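Leucine aminopeptidase A1, chloroplastic (Solanum lycopersicum, PDB 5D8N) removes N-terminal amino acids, preferably leucine, from peptides as a magnesium-dependent homohexameric M17 aminopeptidase, and also acts as a molecular chaperone. Local coordinates at residues Leu79-Ser93 with Leu99-Gly112. The protein carries 1 engineered substitution. Sequence-based numbering, arbitrary orientation.
With EDO (1,2-ethanediol), chain M.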
ATOM      1  N   LEU A  79     -22.960 -55.901   2.568  1.00 37.87           N
ATOM      2  CA  LEU A  79     -22.503 -54.767   3.363  1.00 39.14           C
ATOM      3  C   LEU A  79     -21.726 -53.717   2.566  1.00 35.39           C
ATOM      4  O   LEU A  79     -21.913 -52.527   2.759  1.00 30.18           O
ATOM      5  CB  LEU A  79     -21.669 -55.262   4.543  1.00 40.86           C
ATOM      6  CG  LEU A  79     -21.509 -54.291   5.713  1.00 44.56           C
ATOM      7  CD1 LEU A  79     -22.833 -54.008   6.403  1.00 43.62           C
ATOM      8  CD2 LEU A  79     -20.512 -54.853   6.713  1.00 48.85           C
ATOM      9  N   LEU A  80     -20.996 -54.137   1.541  1.00 36.44           N
ATOM     10  CA  LEU A  80     -20.201 -53.206   0.758  1.00 33.55           C
ATOM     11  C   LEU A  80     -21.045 -52.385  -0.220  1.00 33.33           C
ATOM     12  O   LEU A  80     -20.812 -51.189  -0.415  1.00 29.88           O
ATOM     13  CB  LEU A  80     -19.121 -53.998   0.008  1.00 38.10           C
ATOM     14  CG  LEU A  80     -18.113 -53.222  -0.838  1.00 36.14           C
ATOM     15  CD1 LEU A  80     -17.293 -52.319   0.060  1.00 36.50           C
ATOM     16  CD2 LEU A  80     -17.210 -54.168  -1.618  1.00 45.77           C
ATOM     17  N   SER A  81     -22.031 -53.026  -0.849  1.00 33.67           N
ATOM     18  CA  SER A  81     -22.953 -52.306  -1.740  1.00 31.76           C
ATOM     19  C   SER A  81     -23.885 -51.369  -0.956  1.00 30.46           C
ATOM     20  O   SER A  81     -24.211 -50.271  -1.394  1.00 28.61           O
ATOM     21  CB  SER A  81     -23.776 -53.283  -2.605  1.00 32.83           C
ATOM     22  OG  SER A  81     -24.489 -54.247  -1.831  1.00 33.25           O
ATOM     23  N   ALA A  82     -24.285 -51.799   0.231  1.00 30.75           N
ATOM     24  CA  ALA A  82     -25.162 -50.988   1.059  1.00 35.54           C
ATOM     25  C   ALA A  82     -24.426 -49.740   1.570  1.00 34.79           C
ATOM     26  O   ALA A  82     -24.895 -48.615   1.436  1.00 34.76           O
ATOM     27  CB  ALA A  82     -25.692 -51.831   2.208  1.00 38.62           C
ATOM     28  N   ALA A  83     -23.205 -49.930   2.039  1.00 32.62           N
ATOM     29  CA  ALA A  83     -22.428 -48.816   2.522  1.00 32.54           C
ATOM     30  C   ALA A  83     -22.177 -47.861   1.355  1.00 35.05           C
ATOM     31  O   ALA A  83     -22.251 -46.644   1.512  1.00 33.46           O
ATOM     32  CB  ALA A  83     -21.110 -49.321   3.108  1.00 31.57           C
ATOM     33  N   SER A  84     -21.844 -48.413   0.194  1.00 32.07           N
ATOM     34  CA  SER A  84     -21.526 -47.584  -0.969  1.00 31.92           C
ATOM     35  C   SER A  84     -22.695 -46.708  -1.425  1.00 31.38           C
ATOM     36  O   SER A  84     -22.506 -45.542  -1.786  1.00 32.59           O
ATOM     37  CB  SER A  84     -21.088 -48.469  -2.141  1.00 33.01           C
ATOM     38  OG  SER A  84     -19.840 -49.059  -1.853  1.00 37.56           O
ATOM     39  N   SER A  85     -23.896 -47.271  -1.490  1.00 31.75           N
ATOM     40  CA  SER A  85     -25.043 -46.442  -1.871  1.00 33.32           C
ATOM     41  C   SER A  85     -25.394 -45.454  -0.757  1.00 30.14           C
ATOM     42  O   SER A  85     -25.632 -44.287  -1.028  1.00 29.70           O
ATOM     43  CB  SER A  85     -26.272 -47.271  -2.257  1.00 34.93           C
ATOM     44  OG  SER A  85     -26.685 -48.067  -1.172  1.00 39.86           O
ATOM     45  N   GLU A  86     -25.268 -45.856   0.500  1.00 30.39           N
ATOM     46  CA  GLU A  86     -25.610 -44.949   1.613  1.00 29.35           C
ATOM     47  C   GLU A  86     -24.684 -43.729   1.578  1.00 30.25           C
ATOM     48  O   GLU A  86     -25.080 -42.602   1.910  1.00 25.83           O
ATOM     49  CB  GLU A  86     -25.486 -45.662   2.959  1.00 29.02           C
ATOM     50  CG  GLU A  86     -26.628 -46.623   3.269  1.00 31.79           C
ATOM     51  CD  GLU A  86     -26.293 -47.620   4.361  1.00 32.85           C
ATOM     52  OE1 GLU A  86     -25.360 -47.381   5.173  1.00 34.05           O
ATOM     53  OE2 GLU A  86     -27.017 -48.626   4.445  1.00 34.01           O
ATOM     54  N   GLU A  87     -23.422 -43.989   1.237  1.00 29.34           N
ATOM     55  CA  GLU A  87     -22.417 -42.948   1.281  1.00 28.11           C
ATOM     56  C   GLU A  87     -22.260 -42.294  -0.089  1.00 27.12           C
ATOM     57  O   GLU A  87     -21.345 -41.505  -0.291  1.00 29.86           O
ATOM     58  CB  GLU A  87     -21.093 -43.491   1.817  1.00 29.83           C
ATOM     59  CG  GLU A  87     -21.227 -44.031   3.237  1.00 30.74           C
ATOM     60  CD  GLU A  87     -20.000 -44.762   3.745  1.00 31.91           C
ATOM     61  OE1 GLU A  87     -18.876 -44.370   3.353  1.00 33.16           O
ATOM     62  OE2 GLU A  87     -20.169 -45.714   4.562  1.00 33.13           O
ATOM     63  N   ASP A  88     -23.171 -42.598  -1.008  1.00 31.24           N
ATOM     64  CA  ASP A  88     -23.194 -41.971  -2.329  1.00 35.95           C
ATOM     65  C   ASP A  88     -21.877 -42.166  -3.105  1.00 35.10           C
ATOM     66  O   ASP A  88     -21.388 -41.245  -3.751  1.00 37.18           O
ATOM     67  CB  ASP A  88     -23.518 -40.482  -2.163  1.00 41.78           C
ATOM     68  CG  ASP A  88     -23.981 -39.828  -3.449  1.00 48.19           C
ATOM     69  OD1 ASP A  88     -24.742 -40.459  -4.201  1.00 51.91           O
ATOM     70  OD2 ASP A  88     -23.579 -38.679  -3.713  1.00 52.38           O
ATOM     71  N   PHE A  89     -21.235 -43.320  -2.962  1.00 31.67           N
ATOM     72  CA  PHE A  89     -19.991 -43.601  -3.698  1.00 31.73           C
ATOM     73  C   PHE A  89     -20.379 -44.233  -5.026  1.00 32.16           C
ATOM     74  O   PHE A  89     -21.075 -45.242  -5.041  1.00 36.00           O
ATOM     75  CB  PHE A  89     -19.106 -44.592  -2.925  1.00 31.69           C
ATOM     76  CG  PHE A  89     -17.839 -44.969  -3.631  1.00 33.08           C
ATOM     77  CD1 PHE A  89     -16.723 -44.155  -3.571  1.00 33.61           C
ATOM     78  CD2 PHE A  89     -17.740 -46.147  -4.342  1.00 33.83           C
ATOM     79  CE1 PHE A  89     -15.565 -44.478  -4.258  1.00 31.41           C
ATOM     80  CE2 PHE A  89     -16.600 -46.453  -5.076  1.00 34.36           C
ATOM     81  CZ  PHE A  89     -15.490 -45.638  -5.009  1.00 31.79           C
ATOM     82  N   SER A  90     -20.008 -43.602  -6.133  1.00 30.22           N
ATOM     83  CA  SER A  90     -20.285 -44.142  -7.469  1.00 34.32           C
ATOM     84  C   SER A  90     -19.001 -44.174  -8.303  1.00 38.68           C
ATOM     85  O   SER A  90     -19.044 -44.305  -9.526  1.00 40.57           O
ATOM     86  CB  SER A  90     -21.349 -43.290  -8.173  1.00 33.39           C
ATOM     87  OG  SER A  90     -20.889 -41.956  -8.312  1.00 36.94           O
ATOM     88  N   GLY A  91     -17.851 -44.084  -7.638  1.00 41.19           N
ATOM     89  CA  GLY A  91     -16.564 -44.248  -8.314  1.00 38.02           C
ATOM     90  C   GLY A  91     -16.026 -42.981  -8.945  1.00 36.91           C
ATOM     91  O   GLY A  91     -15.093 -43.041  -9.740  1.00 34.91           O
ATOM     92  N   LYS A  92     -16.577 -41.832  -8.568  1.00 40.39           N
ATOM     93  CA  LYS A  92     -16.071 -40.553  -9.072  1.00 43.74           C
ATOM     94  C   LYS A  92     -14.694 -40.250  -8.502  1.00 43.25           C
ATOM     95  O   LYS A  92     -14.350 -40.700  -7.405  1.00 39.48           O
ATOM     96  CB  LYS A  92     -17.035 -39.398  -8.767  1.00 46.06           C
ATOM     97  CG  LYS A  92     -18.387 -39.525  -9.457  1.00 57.12           C
ATOM     98  CD  LYS A  92     -19.298 -38.356  -9.112  1.00 69.31           C
ATOM     99  CE  LYS A  92     -20.631 -38.454  -9.846  1.00 79.72           C
ATOM    100  NZ  LYS A  92     -21.600 -37.434  -9.356  1.00 89.42           N
ATOM    101  N   SER A  93     -13.927 -39.454  -9.239  1.00 44.70           N
ATOM    102  CA  SER A  93     -12.555 -39.136  -8.886  1.00 43.71           C
ATOM    103  C   SER A  93     -12.478 -38.414  -7.545  1.00 40.33           C
ATOM    104  O   SER A  93     -13.353 -37.621  -7.240  1.00 40.06           O
ATOM    105  CB  SER A  93     -11.927 -38.332 -10.021  1.00 45.11           C
ATOM    106  OG  SER A  93     -10.586 -38.067  -9.672  1.00 61.77           O
ATOM    107  N   LEU A  99     -14.531 -49.554   4.651  1.00 33.98           N
ATOM    108  CA  LEU A  99     -15.324 -50.511   5.395  1.00 30.98           C
ATOM    109  C   LEU A  99     -14.467 -51.490   6.192  1.00 33.01           C
ATOM    110  O   LEU A  99     -13.694 -52.264   5.627  1.00 31.69           O
ATOM    111  CB  LEU A  99     -16.228 -51.246   4.427  1.00 33.26           C
ATOM    112  CG  LEU A  99     -17.241 -52.178   5.083  1.00 35.83           C
ATOM    113  CD1 LEU A  99     -18.298 -51.418   5.877  1.00 33.47           C
ATOM    114  CD2 LEU A  99     -17.881 -53.027   4.003  1.00 37.91           C
ATOM    115  N   ARG A 100     -14.609 -51.437   7.514  1.00 31.39           N
ATOM    116  CA  ARG A 100     -13.954 -52.356   8.448  1.00 29.77           C
ATOM    117  C   ARG A 100     -14.902 -53.463   8.873  1.00 30.63           C
ATOM    118  O   ARG A 100     -16.053 -53.195   9.213  1.00 33.61           O
ATOM    119  CB  ARG A 100     -13.518 -51.603   9.705  1.00 31.73           C
ATOM    120  CG  ARG A 100     -12.856 -52.498  10.751  1.00 33.44           C
ATOM    121  CD  ARG A 100     -11.538 -53.065  10.250  1.00 35.07           C
ATOM    122  NE  ARG A 100     -10.683 -53.560  11.315  1.00 32.58           N
ATOM    123  CZ  ARG A 100     -10.690 -54.807  11.772  1.00 34.44           C
ATOM    124  NH1 ARG A 100     -11.573 -55.707  11.348  1.00 36.32           N
ATOM    125  NH2 ARG A 100      -9.890 -55.121  12.775  1.00 34.72           N
ATOM    126  N   PHE A 101     -14.476 -54.705   8.705  1.00 31.69           N
ATOM    127  CA  PHE A 101     -15.361 -55.863   8.877  1.00 34.27           C
ATOM    128  C   PHE A 101     -14.550 -56.978   9.535  1.00 34.67           C
ATOM    129  O   PHE A 101     -13.354 -56.800   9.757  1.00 32.86           O
ATOM    130  CB  PHE A 101     -15.974 -56.316   7.543  1.00 34.79           C
ATOM    131  CG  PHE A 101     -14.972 -56.658   6.489  1.00 37.28           C
ATOM    132  CD1 PHE A 101     -14.300 -57.871   6.527  1.00 37.97           C
ATOM    133  CD2 PHE A 101     -14.543 -55.696   5.590  1.00 36.70           C
ATOM    134  CE1 PHE A 101     -13.255 -58.127   5.655  1.00 40.94           C
ATOM    135  CE2 PHE A 101     -13.522 -55.962   4.698  1.00 37.80           C
ATOM    136  CZ  PHE A 101     -12.889 -57.187   4.708  1.00 38.60           C
ATOM    137  N   PRO A 102     -15.203 -58.074   9.955  1.00 36.64           N
ATOM    138  CA  PRO A 102     -14.415 -59.013  10.768  1.00 39.52           C
ATOM    139  C   PRO A 102     -13.427 -59.761   9.886  1.00 36.01           C
ATOM    140  O   PRO A 102     -13.815 -60.306   8.863  1.00 39.34           O
ATOM    141  CB  PRO A 102     -15.445 -60.003  11.328  1.00 43.15           C
ATOM    142  CG  PRO A 102     -16.775 -59.593  10.776  1.00 46.00           C
ATOM    143  CD  PRO A 102     -16.653 -58.244  10.119  1.00 39.66           C
ATOM    144  N   GLY A 103     -12.151 -59.639  10.206  1.00 37.52           N
ATOM    145  CA  GLY A 103     -11.094 -60.225   9.399  1.00 46.73           C
ATOM    146  C   GLY A 103     -10.389 -59.277   8.443  1.00 49.97           C
ATOM    147  O   GLY A 103      -9.404 -59.657   7.812  1.00 60.06           O
ATOM    148  N   GLY A 104     -10.868 -58.047   8.307  1.00 42.67           N
ATOM    149  CA  GLY A 104     -10.161 -57.120   7.440  1.00 41.29           C
ATOM    150  C   GLY A 104     -10.803 -55.770   7.193  1.00 40.99           C
ATOM    151  O   GLY A 104     -11.734 -55.352   7.892  1.00 34.06           O
ATOM    152  N   ARG A 105     -10.253 -55.066   6.204  1.00 35.52           N
ATOM    153  CA  ARG A 105     -10.710 -53.728   5.873  1.00 33.40           C
ATOM    154  C   ARG A 105     -10.609 -53.547   4.365  1.00 27.21           C
ATOM    155  O   ARG A 105      -9.575 -53.844   3.774  1.00 25.98           O
ATOM    156  CB  ARG A 105      -9.846 -52.722   6.630  1.00 35.44           C
ATOM    157  CG  ARG A 105     -10.337 -51.300   6.559  1.00 37.24           C
ATOM    158  CD  ARG A 105      -9.353 -50.359   7.228  1.00 36.77           C
ATOM    159  NE  ARG A 105      -9.479 -50.356   8.684  1.00 33.07           N
ATOM    160  CZ  ARG A 105     -10.234 -49.513   9.378  1.00 28.64           C
ATOM    161  NH1 ARG A 105     -11.017 -48.640   8.768  1.00 29.48           N
ATOM    162  NH2 ARG A 105     -10.144 -49.481  10.698  1.00 28.05           N
ATOM    163  N   ILE A 106     -11.647 -52.978   3.773  1.00 26.26           N
ATOM    164  CA  ILE A 106     -11.622 -52.636   2.371  1.00 28.79           C
ATOM    165  C   ILE A 106     -11.820 -51.141   2.177  1.00 28.46           C
ATOM    166  O   ILE A 106     -12.651 -50.529   2.841  1.00 30.23           O
ATOM    167  CB  ILE A 106     -12.700 -53.403   1.591  1.00 32.77           C
ATOM    168  CG1 ILE A 106     -12.248 -54.854   1.473  1.00 39.95           C
ATOM    169  CG2 ILE A 106     -12.851 -52.844   0.179  1.00 33.30           C
ATOM    170  CD1 ILE A 106     -13.255 -55.803   0.846  1.00 47.34           C
ATOM    171  N   THR A 107     -11.053 -50.541   1.271  0.56 26.18           N
ATOM    172  CA  THR A 107     -11.395 -49.209   0.780  0.56 27.17           C
ATOM    173  C   THR A 107     -11.549 -49.205  -0.736  0.56 27.19           C
ATOM    174  O   THR A 107     -10.678 -49.697  -1.459  0.56 26.37           O
ATOM    175  CB  THR A 107     -10.392 -48.124   1.225  0.56 27.70           C
ATOM    176  OG1 THR A 107     -10.852 -46.825   0.813  0.56 26.37           O
ATOM    177  CG2 THR A 107      -9.004 -48.396   0.667  0.56 28.77           C
ATOM    178  N   LEU A 108     -12.687 -48.690  -1.200  1.00 26.57           N
ATOM    179  CA  LEU A 108     -12.894 -48.444  -2.624  1.00 25.76           C
ATOM    180  C   LEU A 108     -12.500 -47.015  -2.931  1.00 23.26           C
ATOM    181  O   LEU A 108     -12.851 -46.102  -2.199  1.00 24.65           O
ATOM    182  CB  LEU A 108     -14.364 -48.628  -2.988  1.00 30.79           C
ATOM    183  CG  LEU A 108     -15.005 -49.956  -2.558  1.00 33.57           C
ATOM    184  CD1 LEU A 108     -16.419 -49.967  -3.106  1.00 33.03           C
ATOM    185  CD2 LEU A 108     -14.216 -51.147  -3.088  1.00 33.62           C
ATOM    186  N   VAL A 109     -11.736 -46.828  -3.996  1.00 22.89           N
ATOM    187  CA  VAL A 109     -11.221 -45.519  -4.372  1.00 23.78           C
ATOM    188  C   VAL A 109     -11.686 -45.187  -5.772  1.00 25.86           C
ATOM    189  O   VAL A 109     -11.457 -45.963  -6.707  1.00 25.46           O
ATOM    190  CB  VAL A 109      -9.682 -45.525  -4.371  1.00 24.60           C
ATOM    191  CG1 VAL A 109      -9.152 -44.172  -4.802  1.00 23.89           C
ATOM    192  CG2 VAL A 109      -9.167 -45.870  -2.979  1.00 26.53           C
ATOM    193  N   GLY A 110     -12.319 -44.029  -5.920  1.00 26.46           N
ATOM    194  CA  GLY A 110     -12.906 -43.640  -7.197  1.00 28.87           C
ATOM    195  C   GLY A 110     -11.842 -43.199  -8.170  1.00 29.87           C
ATOM    196  O   GLY A 110     -10.981 -42.416  -7.815  1.00 27.62           O
ATOM    197  N   LEU A 111     -11.869 -43.739  -9.386  1.00 33.94           N
ATOM    198  CA  LEU A 111     -10.943 -43.308 -10.431  1.00 34.25           C
ATOM    199  C   LEU A 111     -11.577 -42.348 -11.448  1.00 38.12           C
ATOM    200  O   LEU A 111     -10.921 -41.922 -12.399  1.00 40.03           O
ATOM    201  CB  LEU A 111     -10.393 -44.535 -11.143  1.00 34.08           C
ATOM    202  CG  LEU A 111      -9.631 -45.513 -10.245  1.00 33.75           C
ATOM    203  CD1 LEU A 111      -9.207 -46.769 -10.998  1.00 32.91           C
ATOM    204  CD2 LEU A 111      -8.413 -44.834  -9.640  1.00 34.13           C
ATOM    205  N   GLY A 112     -12.884 -42.130 -11.332  1.00 40.16           N
ATOM    206  CA  GLY A 112     -13.618 -41.295 -12.266  1.00 39.65           C
ATOM    207  C   GLY A 112     -13.870 -41.998 -13.586  1.00 42.08           C
ATOM    208  O   GLY A 112     -13.944 -43.224 -13.639  1.00 38.16           O
TER
HETATM  209  C1  EDO M 604     -17.990 -40.286   3.604  1.00 66.33           C
HETATM  210  O1  EDO M 604     -17.183 -40.146   2.431  1.00 68.96           O
HETATM  211  C2  EDO M 604     -19.415 -40.664   3.213  1.00 64.15           C
HETATM  212  O2  EDO M 604     -19.937 -39.879   2.123  1.00 58.24           O
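Helix 79-86 lies on the beta-hairpin 96-112, whose strand 96-101 is the outermost of the six-stranded sheet within this chain, in the macro-like N-terminal domain, and leucines make most of the apolar contact beneath the helix. Leu80 CD1 sits between Leu99 CD2 and Leu108 CD1, 4.0 Å from each; a chi1 of -177° swings its branch away from the backbone N and down to the sheet. Leu99 CD1 meets Leu79 CD2 at 4.2 Å. Ser84 OG packs against Leu108 CD1 while donating to Leu80 O (2.7 Å), which Ser84 N approaches from the opposite face of the carbonyl.

A Schellman motif with Asp88 as C-prime residue ends the helix and turns the chain back to the sheet, where Phe89 points its ring edge at Gly110 N, 3.7 Å from CZ, with CE2 against Leu108 CB. Gly91 N lies over one ring face. Cutting Phe89 back to an alanine is likely to open a gap beside Leu108 CB and take away the ring on which Gly91 N rests. Beyond the ring, Gly112 N donates to Gly91 O at 2.9 Å, and Gly110 CA makes a CA-H...O contact with Lys92 O. Across the subunit boundary, Glu86 and Arg100 form reciprocal salt bridges with Arg100 and Glu86 of a neighbouring subunit.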